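Local coordinates for protein chymotrypsin-like serine protease (Equine arteritis virus, PDB 1MBM) that probably cleaves the viral replicase polyprotein, acting as a chymotrypsin-like serine endopeptidase of the arterivirus nsp4 family, at residues Val19-Asn24 / Thr65-Leu70; Val26-Ala31 / Leu52-Asn57; Met40-Leu43 / Ala48-Thr51. All coordinates share one frame; numbering follows the deposited sequence.

Contact 1: residues Val19-Asn24 / Thr65-Leu70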
ATOM      1  N   VAL A  19       6.324   1.618  10.670  1.00  7.10           N
ATOM      2  CA  VAL A  19       6.377   1.439  12.120  1.00  7.13           C
ATOM      3  C   VAL A  19       5.246   2.197  12.816  1.00  7.31           C
ATOM      4  O   VAL A  19       4.959   3.330  12.477  1.00  5.83           O
ATOM      5  CB  VAL A  19       7.740   1.913  12.678  1.00  6.79           C
ATOM      6  CG1 VAL A  19       7.857   1.584  14.141  1.00  5.41           C
ATOM      7  CG2 VAL A  19       8.880   1.242  11.907  1.00  7.41           C
ATOM      8  N   TRP A  20       4.614   1.562  13.795  1.00  6.55           N
ATOM      9  CA  TRP A  20       3.425   2.120  14.425  1.00  8.01           C
ATOM     10  C   TRP A  20       3.340   1.809  15.905  1.00  8.09           C
ATOM     11  O   TRP A  20       4.073   0.969  16.414  1.00  6.10           O
ATOM     12  CB  TRP A  20       2.165   1.548  13.764  1.00  9.20           C
ATOM     13  CG  TRP A  20       2.199   1.538  12.274  1.00  9.47           C
ATOM     14  CD1 TRP A  20       2.822   0.620  11.467  1.00  8.82           C
ATOM     15  CD2 TRP A  20       1.578   2.484  11.398  1.00 11.37           C
ATOM     16  NE1 TRP A  20       2.630   0.948  10.147  1.00  6.09           N
ATOM     17  CE2 TRP A  20       1.871   2.090  10.077  1.00  9.10           C
ATOM     18  CE3 TRP A  20       0.810   3.637  11.597  1.00 10.01           C
ATOM     19  CZ2 TRP A  20       1.427   2.806   8.967  1.00  9.18           C
ATOM     20  CZ3 TRP A  20       0.366   4.349  10.487  1.00 10.85           C
ATOM     21  CH2 TRP A  20       0.679   3.929   9.192  1.00 11.94           C
ATOM     22  N   THR A  21       2.411   2.484  16.585  1.00  7.17           N
ATOM     23  CA  THR A  21       2.146   2.221  17.992  1.00  8.88           C
ATOM     24  C   THR A  21       0.779   1.545  18.130  1.00  9.17           C
ATOM     25  O   THR A  21      -0.168   1.919  17.441  1.00  7.46           O
ATOM     26  CB  THR A  21       2.168   3.546  18.799  1.00 11.64           C
ATOM     27  OG1 THR A  21       3.506   4.063  18.831  1.00 15.85           O
ATOM     28  CG2 THR A  21       1.851   3.299  20.270  1.00 10.87           C
ATOM     29  N   ARG A  22       0.699   0.543  19.006  1.00  9.15           N
ATOM     30  CA  ARG A  22      -0.550  -0.141  19.330  1.00 11.59           C
ATOM     31  C   ARG A  22      -0.483  -0.742  20.750  1.00 10.26           C
ATOM     32  O   ARG A  22       0.366  -1.579  21.027  1.00 10.06           O
ATOM     33  CB  ARG A  22      -0.822  -1.246  18.306  1.00 11.35           C
ATOM     34  CG  ARG A  22      -2.193  -1.915  18.436  1.00 12.37           C
ATOM     35  CD  ARG A  22      -2.372  -3.124  17.521  1.00  8.59           C
ATOM     36  NE  ARG A  22      -1.291  -4.093  17.691  1.00 11.77           N
ATOM     37  CZ  ARG A  22      -0.927  -4.978  16.774  1.00 10.13           C
ATOM     38  NH1 ARG A  22      -1.555  -5.023  15.608  1.00  8.15           N
ATOM     39  NH2 ARG A  22       0.062  -5.827  17.025  1.00 12.72           N
ATOM     40  N   ASN A  23      -1.365  -0.312  21.641  1.00 12.76           N
ATOM     41  CA  ASN A  23      -1.428  -0.845  23.013  1.00 11.74           C
ATOM     42  C   ASN A  23      -0.077  -1.134  23.684  1.00 12.28           C
ATOM     43  O   ASN A  23       0.204  -2.279  24.076  1.00 11.06           O
ATOM     44  CB  ASN A  23      -2.286  -2.112  23.046  1.00 12.43           C
ATOM     45  CG  ASN A  23      -3.655  -1.900  22.445  1.00 13.30           C
ATOM     46  OD1 ASN A  23      -4.258  -0.847  22.620  1.00 11.37           O
ATOM     47  ND2 ASN A  23      -4.150  -2.899  21.720  1.00 10.33           N
ATOM     48  N   ASN A  24       0.755  -0.103  23.789  1.00  9.71           N
ATOM     49  CA  ASN A  24       2.067  -0.203  24.439  1.00 13.16           C
ATOM     50  C   ASN A  24       3.090  -1.086  23.719  1.00 13.81           C
ATOM     51  O   ASN A  24       4.125  -1.446  24.282  1.00 16.35           O
ATOM     52  CB  ASN A  24       1.927  -0.620  25.907  1.00 17.39           C
ATOM     53  CG  ASN A  24       3.050  -0.094  26.766  1.00 21.26           C
ATOM     54  OD1 ASN A  24       3.235   1.117  26.886  1.00 27.67           O
ATOM     55  ND2 ASN A  24       3.816  -1.000  27.365  1.00 25.31           N
ATOM     56  N   THR A  65       7.544  -5.207  18.664  1.00  9.17           N
ATOM     57  CA  THR A  65       8.727  -4.965  19.475  1.00 10.00           C
ATOM     58  C   THR A  65       8.335  -3.909  20.497  1.00  9.89           C
ATOM     59  O   THR A  65       7.147  -3.653  20.681  1.00 10.42           O
ATOM     60  CB  THR A  65       9.979  -4.587  18.606  1.00  9.07           C
ATOM     61  OG1 THR A  65      11.059  -4.213  19.459  1.00 12.85           O
ATOM     62  CG2 THR A  65       9.752  -3.344  17.775  1.00  7.33           C
ATOM     63  N   THR A  66       9.300  -3.331  21.198  1.00 11.76           N
ATOM     64  CA  THR A  66       8.977  -2.353  22.234  1.00 12.99           C
ATOM     65  C   THR A  66       9.651  -1.013  21.978  1.00 13.87           C
ATOM     66  O   THR A  66      10.527  -0.896  21.107  1.00 11.21           O
ATOM     67  CB  THR A  66       9.379  -2.869  23.637  1.00 15.56           C
ATOM     68  OG1 THR A  66      10.755  -3.266  23.629  1.00 16.48           O
ATOM     69  CG2 THR A  66       8.631  -4.153  24.000  1.00 13.69           C
ATOM     70  N   GLN A  67       9.239  -0.010  22.755  1.00 13.23           N
ATOM     71  CA  GLN A  67       9.795   1.335  22.668  1.00 12.80           C
ATOM     72  C   GLN A  67      11.281   1.362  23.021  1.00 13.10           C
ATOM     73  O   GLN A  67      12.024   2.175  22.493  1.00 12.80           O
ATOM     74  CB  GLN A  67       9.025   2.303  23.578  1.00 14.57           C
ATOM     75  CG  GLN A  67       7.707   2.815  23.004  1.00 17.15           C
ATOM     76  CD  GLN A  67       7.909   3.806  21.872  1.00 20.44           C
ATOM     77  OE1 GLN A  67       8.951   4.469  21.794  1.00 18.72           O
ATOM     78  NE2 GLN A  67       6.918   3.914  20.993  1.00 15.96           N
ATOM     79  N   SER A  68      11.714   0.469  23.906  1.00 14.54           N
ATOM     80  CA  SER A  68      13.126   0.405  24.286  1.00 17.62           C
ATOM     81  C   SER A  68      14.008  -0.208  23.192  1.00 18.81           C
ATOM     82  O   SER A  68      15.225  -0.057  23.205  1.00 21.63           O
ATOM     83  CB  SER A  68      13.294  -0.367  25.597  1.00 17.91           C
ATOM     84  OG  SER A  68      12.619  -1.611  25.545  1.00 21.89           O
ATOM     85  N   GLU A  69      13.387  -0.903  22.247  1.00 18.54           N
ATOM     86  CA  GLU A  69      14.117  -1.521  21.150  1.00 15.85           C
ATOM     87  C   GLU A  69      14.068  -0.661  19.901  1.00 15.23           C
ATOM     88  O   GLU A  69      15.006  -0.650  19.100  1.00 14.41           O
ATOM     89  CB  GLU A  69      13.524  -2.892  20.842  1.00 14.67           C
ATOM     90  CG  GLU A  69      13.783  -3.920  21.919  1.00 16.99           C
ATOM     91  CD  GLU A  69      15.264  -4.055  22.210  1.00 22.48           C
ATOM     92  OE1 GLU A  69      16.041  -4.270  21.252  1.00 24.14           O
ATOM     93  OE2 GLU A  69      15.651  -3.945  23.390  1.00 27.29           O
ATOM     94  N   LEU A  70      12.955   0.046  19.740  1.00 13.12           N
ATOM     95  CA  LEU A  70      12.725   0.900  18.582  1.00 13.73           C
ATOM     96  C   LEU A  70      11.990   2.161  19.040  1.00 13.73           C
ATOM     97  O   LEU A  70      10.782   2.275  18.847  1.00 13.39           O
ATOM     98  CB  LEU A  70      11.875   0.140  17.557  1.00 11.91           C
ATOM     99  CG  LEU A  70      11.655   0.636  16.128  1.00 11.72           C
ATOM    100  CD1 LEU A  70      12.965   0.955  15.448  1.00 12.81           C
ATOM    101  CD2 LEU A  70      10.887  -0.421  15.322  1.00 12.03           C
TER
HETATM  102  O   HOH W   1       6.816  -0.447  24.024  1.00 36.63           O
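At one end of the N-terminal chymotrypsin-like β-barrel, strand 14-22 meets the loop that follows strand 60-65, and Val19 and Leu70 point their side chains at each other. They meet tip to tip, CG1 of Val19 lying 3.8 Å from CD2 of Leu70. The Val19 methyl reaches this place because CG1 stands opposite the backbone nitrogen (chi1 -173°). Leu43 and Ile45 of strand 40-45 also pack on both residues. Farther along, Thr21 and Gln67 cross at about a right angle; OG1 of Thr21 and NE2 of Gln67 are 4.0 Å apart, which is no hydrogen bond, and the Thr21 hydroxyl is instead bonded to Trp74 O, while Gln67 NE2 makes a weak bond to Gly72 O. Near the turn after the strand, a water donates to Asn24 O at 2.9 Å and accepts from Gln67 N at 2.8 Å. The loop shapes itself with short local bonds: Thr66 O receives both Leu70 N (2.9 Å) and Glu69 N (3.1 Å), and the hydroxyls Thr66 OG1 and Ser68 OG are joined at 3.1 Å. Between the two segments themselves, the link is a methyl contact and a water bridge, with no direct hydrogen bond.

Contact 2: residues Val26-Ala31 / Leu52-Asn57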
ATOM      1  N   VAL A  26       5.238  -1.701  19.858  1.00 10.44           N
ATOM      2  CA  VAL A  26       5.653  -1.063  18.619  1.00  5.59           C
ATOM      3  C   VAL A  26       5.443  -2.089  17.519  1.00  7.04           C
ATOM      4  O   VAL A  26       5.925  -3.218  17.618  1.00  5.64           O
ATOM      5  CB  VAL A  26       7.118  -0.601  18.707  1.00  6.53           C
ATOM      6  CG1 VAL A  26       7.652  -0.213  17.336  1.00  9.38           C
ATOM      7  CG2 VAL A  26       7.235   0.561  19.683  1.00  3.86           C
ATOM      8  N   VAL A  27       4.684  -1.714  16.493  1.00  4.75           N
ATOM      9  CA  VAL A  27       4.310  -2.644  15.436  1.00  7.59           C
ATOM     10  C   VAL A  27       5.003  -2.326  14.119  1.00  7.72           C
ATOM     11  O   VAL A  27       5.040  -1.173  13.687  1.00  9.02           O
ATOM     12  CB  VAL A  27       2.787  -2.627  15.206  1.00  8.11           C
ATOM     13  CG1 VAL A  27       2.382  -3.684  14.178  1.00 10.88           C
ATOM     14  CG2 VAL A  27       2.056  -2.853  16.515  1.00  9.13           C
ATOM     15  N   VAL A  28       5.543  -3.354  13.480  1.00  6.76           N
ATOM     16  CA  VAL A  28       6.232  -3.189  12.205  1.00  7.49           C
ATOM     17  C   VAL A  28       5.538  -4.011  11.116  1.00  5.51           C
ATOM     18  O   VAL A  28       5.452  -5.224  11.219  1.00  5.70           O
ATOM     19  CB  VAL A  28       7.719  -3.621  12.332  1.00  9.25           C
ATOM     20  CG1 VAL A  28       8.451  -3.514  10.978  1.00  7.33           C
ATOM     21  CG2 VAL A  28       8.432  -2.797  13.418  1.00  6.56           C
ATOM     22  N   LEU A  29       5.074  -3.356  10.062  1.00  5.20           N
ATOM     23  CA  LEU A  29       4.416  -4.049   8.945  1.00  7.75           C
ATOM     24  C   LEU A  29       5.265  -4.074   7.683  1.00  8.32           C
ATOM     25  O   LEU A  29       5.971  -3.117   7.395  1.00  9.62           O
ATOM     26  CB  LEU A  29       3.105  -3.365   8.585  1.00  7.57           C
ATOM     27  CG  LEU A  29       2.134  -3.095   9.724  1.00  8.74           C
ATOM     28  CD1 LEU A  29       0.905  -2.348   9.191  1.00  7.87           C
ATOM     29  CD2 LEU A  29       1.748  -4.396  10.428  1.00  7.27           C
ATOM     30  N   THR A  30       5.155  -5.159   6.922  1.00  5.65           N
ATOM     31  CA  THR A  30       5.837  -5.310   5.636  1.00  8.02           C
ATOM     32  C   THR A  30       5.171  -6.483   4.912  1.00  8.58           C
ATOM     33  O   THR A  30       4.118  -6.974   5.359  1.00  6.48           O
ATOM     34  CB  THR A  30       7.390  -5.518   5.813  1.00  9.93           C
ATOM     35  OG1 THR A  30       8.059  -5.471   4.545  1.00  9.50           O
ATOM     36  CG2 THR A  30       7.727  -6.924   6.356  1.00  6.62           C
ATOM     37  N   ALA A  31       5.749  -6.899   3.787  1.00  7.47           N
ATOM     38  CA  ALA A  31       5.210  -8.008   3.002  1.00 10.72           C
ATOM     39  C   ALA A  31       5.908  -9.322   3.356  1.00  8.82           C
ATOM     40  O   ALA A  31       7.124  -9.357   3.536  1.00  6.39           O
ATOM     41  CB  ALA A  31       5.349  -7.727   1.512  1.00  8.77           C
ATOM     42  N   LEU A  52      13.820  -8.564  13.224  1.00  8.17           N
ATOM     43  CA  LEU A  52      12.508  -8.927  13.748  1.00  9.85           C
ATOM     44  C   LEU A  52      11.959 -10.255  13.211  1.00  8.73           C
ATOM     45  O   LEU A  52      12.338 -10.693  12.136  1.00  9.35           O
ATOM     46  CB  LEU A  52      11.517  -7.834  13.379  1.00  8.82           C
ATOM     47  CG  LEU A  52      11.935  -6.418  13.766  1.00 13.78           C
ATOM     48  CD1 LEU A  52      11.327  -5.394  12.816  1.00 18.42           C
ATOM     49  CD2 LEU A  52      11.539  -6.152  15.182  1.00 11.29           C
ATOM     50  N   THR A  53      11.046 -10.856  13.974  1.00  8.07           N
ATOM     51  CA  THR A  53      10.326 -12.071  13.578  1.00  9.82           C
ATOM     52  C   THR A  53       8.883 -11.659  13.258  1.00  8.17           C
ATOM     53  O   THR A  53       8.292 -10.863  13.991  1.00  5.77           O
ATOM     54  CB  THR A  53      10.371 -13.112  14.719  1.00 10.14           C
ATOM     55  OG1 THR A  53      11.629 -13.800  14.681  1.00 19.47           O
ATOM     56  CG2 THR A  53       9.380 -14.233  14.492  1.00 21.14           C
ATOM     57  N   PHE A  54       8.314 -12.212  12.187  1.00  4.44           N
ATOM     58  CA  PHE A  54       7.004 -11.777  11.707  1.00  8.57           C
ATOM     59  C   PHE A  54       5.913 -12.847  11.709  1.00  8.86           C
ATOM     60  O   PHE A  54       6.134 -13.979  11.292  1.00 10.96           O
ATOM     61  CB  PHE A  54       7.130 -11.263  10.266  1.00  8.88           C
ATOM     62  CG  PHE A  54       7.916  -9.991  10.136  1.00  9.94           C
ATOM     63  CD1 PHE A  54       9.311 -10.014  10.147  1.00 10.02           C
ATOM     64  CD2 PHE A  54       7.267  -8.774   9.984  1.00 10.05           C
ATOM     65  CE1 PHE A  54      10.041  -8.835  10.022  1.00  7.52           C
ATOM     66  CE2 PHE A  54       7.989  -7.597   9.873  1.00  8.79           C
ATOM     67  CZ  PHE A  54       9.392  -7.634   9.888  1.00  7.05           C
ATOM     68  N   LYS A  55       4.726 -12.475  12.161  1.00  7.38           N
ATOM     69  CA  LYS A  55       3.579 -13.354  11.999  1.00 10.15           C
ATOM     70  C   LYS A  55       2.945 -12.978  10.660  1.00  9.95           C
ATOM     71  O   LYS A  55       2.854 -11.797  10.309  1.00  8.77           O
ATOM     72  CB  LYS A  55       2.593 -13.212  13.157  1.00 13.68           C
ATOM     73  CG  LYS A  55       3.267 -13.316  14.526  1.00 22.79           C
ATOM     74  CD  LYS A  55       2.383 -14.000  15.561  1.00 32.40           C
ATOM     75  CE  LYS A  55       1.021 -13.325  15.678  1.00 36.94           C
ATOM     76  NZ  LYS A  55       0.118 -14.093  16.586  1.00 39.58           N
ATOM     77  N   LYS A  56       2.529 -13.985   9.902  1.00  6.34           N
ATOM     78  CA  LYS A  56       2.050 -13.753   8.553  1.00  7.39           C
ATOM     79  C   LYS A  56       0.623 -14.200   8.308  1.00  8.89           C
ATOM     80  O   LYS A  56       0.150 -15.167   8.905  1.00  8.97           O
ATOM     81  CB  LYS A  56       2.964 -14.480   7.561  1.00  4.47           C
ATOM     82  CG  LYS A  56       4.385 -13.972   7.539  1.00  9.00           C
ATOM     83  CD  LYS A  56       5.290 -15.025   6.919  1.00 10.37           C
ATOM     84  CE  LYS A  56       6.675 -14.485   6.596  1.00 15.39           C
ATOM     85  NZ  LYS A  56       7.534 -15.611   6.127  1.00 13.97           N
ATOM     86  N   ASN A  57      -0.057 -13.467   7.432  1.00  9.00           N
ATOM     87  CA  ASN A  57      -1.370 -13.840   6.938  1.00  8.14           C
ATOM     88  C   ASN A  57      -1.335 -13.559   5.438  1.00  7.80           C
ATOM     89  O   ASN A  57      -1.499 -12.417   4.998  1.00  5.34           O
ATOM     90  CB  ASN A  57      -2.483 -13.050   7.631  1.00 10.17           C
ATOM     91  CG  ASN A  57      -3.853 -13.649   7.368  1.00  8.50           C
ATOM     92  OD1 ASN A  57      -4.029 -14.406   6.413  1.00  9.12           O
ATOM     93  ND2 ASN A  57      -4.823 -13.329   8.217  1.00  8.11           N
TER
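Thr30 OG1 is hydrogen-bonded to Thr16 O on the neighbouring strand 14-22, and this buried bond sets the side chain so that its methyl can serve the contact with Phe54. With the hydroxyl opposite the backbone nitrogen (chi1 -172°), CG2 falls between that nitrogen and the carbonyl carbon, the crowded position for a γ-substituent, and from there it meets the ring. CG2 of Thr30 lies 3.6 Å from CE2 of Phe54 and 4.0 Å from CZ, the two side chains crossing at about a right angle. The same ring atom also approaches the main chain of strand 25-31, with CE2 of Phe54 at 3.7 Å from Val28 O. CE2 thus meets both the threonine methyl and the carbonyl oxygen, which come to it from roughly perpendicular directions.

Val28 is the second point of the contact. Both of its methyls are engaged by one branch of Leu52: CD1 of Leu52 is 3.9 Å from CG1 of Val28 and equally 3.9 Å from CG2, so the leucine methyl sits across the fork of the valine. No hydrogen bond links the two segments, because strand 60-65 runs between strands 25-31 and 48-57 in the sheet; the side chains therefore meet through the barrel interior. Strand 25-31 leads directly into helix 32-35, with Ala31 as N-cap, and Val35 of that helix covers the contact by touching both Thr30 and Phe54. His33 in the same helix probably forms a catalytic triad with Asp59 and Ser114, and Thr30 lies near this group without touching it. Such apolar filling is characteristic of the N-terminal β-barrel of chymotrypsin-like proteases.

Contact 3: residues Met40-Leu43 / Ala48-Thr51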
ATOM      1  N   MET A  40      12.417 -14.204   9.407  1.00 23.48           N
ATOM      2  CA  MET A  40      13.236 -13.180  10.036  1.00 24.59           C
ATOM      3  C   MET A  40      13.640 -12.103   9.028  1.00 22.41           C
ATOM      4  O   MET A  40      13.892 -12.406   7.864  1.00 23.38           O
ATOM      5  CB  MET A  40      14.475 -13.823  10.646  1.00 26.22           C
ATOM      6  CG  MET A  40      14.992 -13.127  11.875  1.00 35.89           C
ATOM      7  SD  MET A  40      16.016 -14.216  12.884  1.00 48.21           S
ATOM      8  CE  MET A  40      17.424 -14.501  11.780  1.00 43.11           C
ATOM      9  N   ALA A  41      13.692 -10.851   9.473  1.00 18.79           N
ATOM     10  CA  ALA A  41      14.089  -9.752   8.597  1.00 14.28           C
ATOM     11  C   ALA A  41      14.558  -8.530   9.378  1.00 13.11           C
ATOM     12  O   ALA A  41      14.136  -8.286  10.505  1.00 11.41           O
ATOM     13  CB  ALA A  41      12.962  -9.377   7.658  1.00 12.53           C
ATOM     14  N   THR A  42      15.423  -7.743   8.758  1.00 14.14           N
ATOM     15  CA  THR A  42      15.984  -6.587   9.435  1.00 11.80           C
ATOM     16  C   THR A  42      15.368  -5.289   8.921  1.00 10.74           C
ATOM     17  O   THR A  42      15.321  -5.053   7.713  1.00 10.12           O
ATOM     18  CB  THR A  42      17.511  -6.570   9.277  1.00 13.23           C
ATOM     19  OG1 THR A  42      18.087  -7.721   9.929  1.00 12.66           O
ATOM     20  CG2 THR A  42      18.095  -5.400  10.048  1.00  9.37           C
ATOM     21  N   LEU A  43      14.886  -4.469   9.853  1.00  6.98           N
ATOM     22  CA  LEU A  43      14.301  -3.165   9.554  1.00  9.52           C
ATOM     23  C   LEU A  43      15.366  -2.083   9.739  1.00 11.39           C
ATOM     24  O   LEU A  43      16.125  -2.099  10.708  1.00 12.96           O
ATOM     25  CB  LEU A  43      13.138  -2.876  10.506  1.00  8.79           C
ATOM     26  CG  LEU A  43      12.645  -1.429  10.587  1.00 12.11           C
ATOM     27  CD1 LEU A  43      11.954  -1.039   9.282  1.00  9.86           C
ATOM     28  CD2 LEU A  43      11.698  -1.239  11.771  1.00 11.51           C
ATOM     29  N   ALA A  48      18.271   3.463  13.494  1.00 12.47           N
ATOM     30  CA  ALA A  48      17.961   2.182  14.113  1.00 12.50           C
ATOM     31  C   ALA A  48      18.003   1.023  13.126  1.00 12.06           C
ATOM     32  O   ALA A  48      17.477   1.121  12.025  1.00 13.52           O
ATOM     33  CB  ALA A  48      16.600   2.244  14.790  1.00 12.63           C
ATOM     34  N   MET A  49      18.648  -0.064  13.535  1.00 11.82           N
ATOM     35  CA  MET A  49      18.697  -1.299  12.761  1.00 12.22           C
ATOM     36  C   MET A  49      18.293  -2.402  13.732  1.00 12.30           C
ATOM     37  O   MET A  49      18.926  -2.576  14.780  1.00 14.99           O
ATOM     38  CB  MET A  49      20.098  -1.556  12.184  1.00 13.32           C
ATOM     39  CG  MET A  49      20.160  -2.791  11.285  1.00 12.36           C
ATOM     40  SD  MET A  49      21.787  -3.183  10.582  1.00 19.22           S
ATOM     41  CE  MET A  49      22.817  -3.104  12.029  1.00 24.88           C
ATOM     42  N   LEU A  50      17.234  -3.128  13.394  1.00  8.56           N
ATOM     43  CA  LEU A  50      16.656  -4.121  14.291  1.00  8.16           C
ATOM     44  C   LEU A  50      16.185  -5.344  13.514  1.00  9.57           C
ATOM     45  O   LEU A  50      15.509  -5.216  12.495  1.00  9.32           O
ATOM     46  CB  LEU A  50      15.459  -3.485  15.023  1.00  9.97           C
ATOM     47  CG  LEU A  50      14.716  -4.212  16.150  1.00 11.64           C
ATOM     48  CD1 LEU A  50      15.670  -4.652  17.250  1.00 11.40           C
ATOM     49  CD2 LEU A  50      13.623  -3.329  16.734  1.00 16.58           C
ATOM     50  N   THR A  51      16.555  -6.527  13.983  1.00  8.67           N
ATOM     51  CA  THR A  51      16.117  -7.759  13.346  1.00  8.75           C
ATOM     52  C   THR A  51      14.816  -8.188  14.023  1.00  7.95           C
ATOM     53  O   THR A  51      14.714  -8.152  15.247  1.00  5.86           O
ATOM     54  CB  THR A  51      17.194  -8.835  13.463  1.00 10.87           C
ATOM     55  OG1 THR A  51      18.383  -8.372  12.815  1.00 13.83           O
ATOM     56  CG2 THR A  51      16.820 -10.046  12.639  1.00 16.24           C
TER
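Thr42 overlaps Met49 with its methyl, CG2 lying 3.5 Å from CG of the methionine, while its hydroxyl turns to the other neighbour across the strands. OG1 of Thr42 and OG1 of Thr51 are hydrogen-bonded at 3.0 Å. Both threonines hold the oxygen opposite the carbonyl carbon (chi1 -64° and -60°), which brings the two hydroxyls together on one face of the sheet. Met40 extends this outer patch, its CG resting 3.7 Å from CG2 of Thr51. Thr42 and Thr51 form a non-hydrogen-bonded antiparallel pair with CA atoms only 4.1 Å apart. Next to them, Leu43 and Leu50 form a hydrogen-bonded pair: Leu43 N donates to Leu50 O at 2.8 Å, and Leu50 N returns a bond to Leu43 O at 3.1 Å. Leu43 and Leu50 project from the other face, where both touch Leu70 and Leu43 also packs on Val9 and Leu52. A backbone hydrogen bond between Thr42 and Ala10 ties strand 40-45 to strand 6-10. Here is an antiparallel β-hairpin whose first strand helps close the six-stranded barrel.

All three contacts belong to the same six-stranded antiparallel barrel and lie on one side of the chain's centre. Between centres, contacts 1 and 2 are about 12 Å apart, contacts 1 and 3 about 14 Å, and contacts 2 and 3 about 11 Å. Along the chain they are nested: contact 3 falls inside the loop closed by contact 2, which falls inside that closed by contact 1. Contacts 2 and 3 share strand 48-57, whereas contacts 1 and 2 use the adjacent strands 14-22 and 25-31. Leu43 of contact 3 packs on Val19 and Leu70 of contact 1 and on Leu52 of contact 2, so one leucine brings all three together.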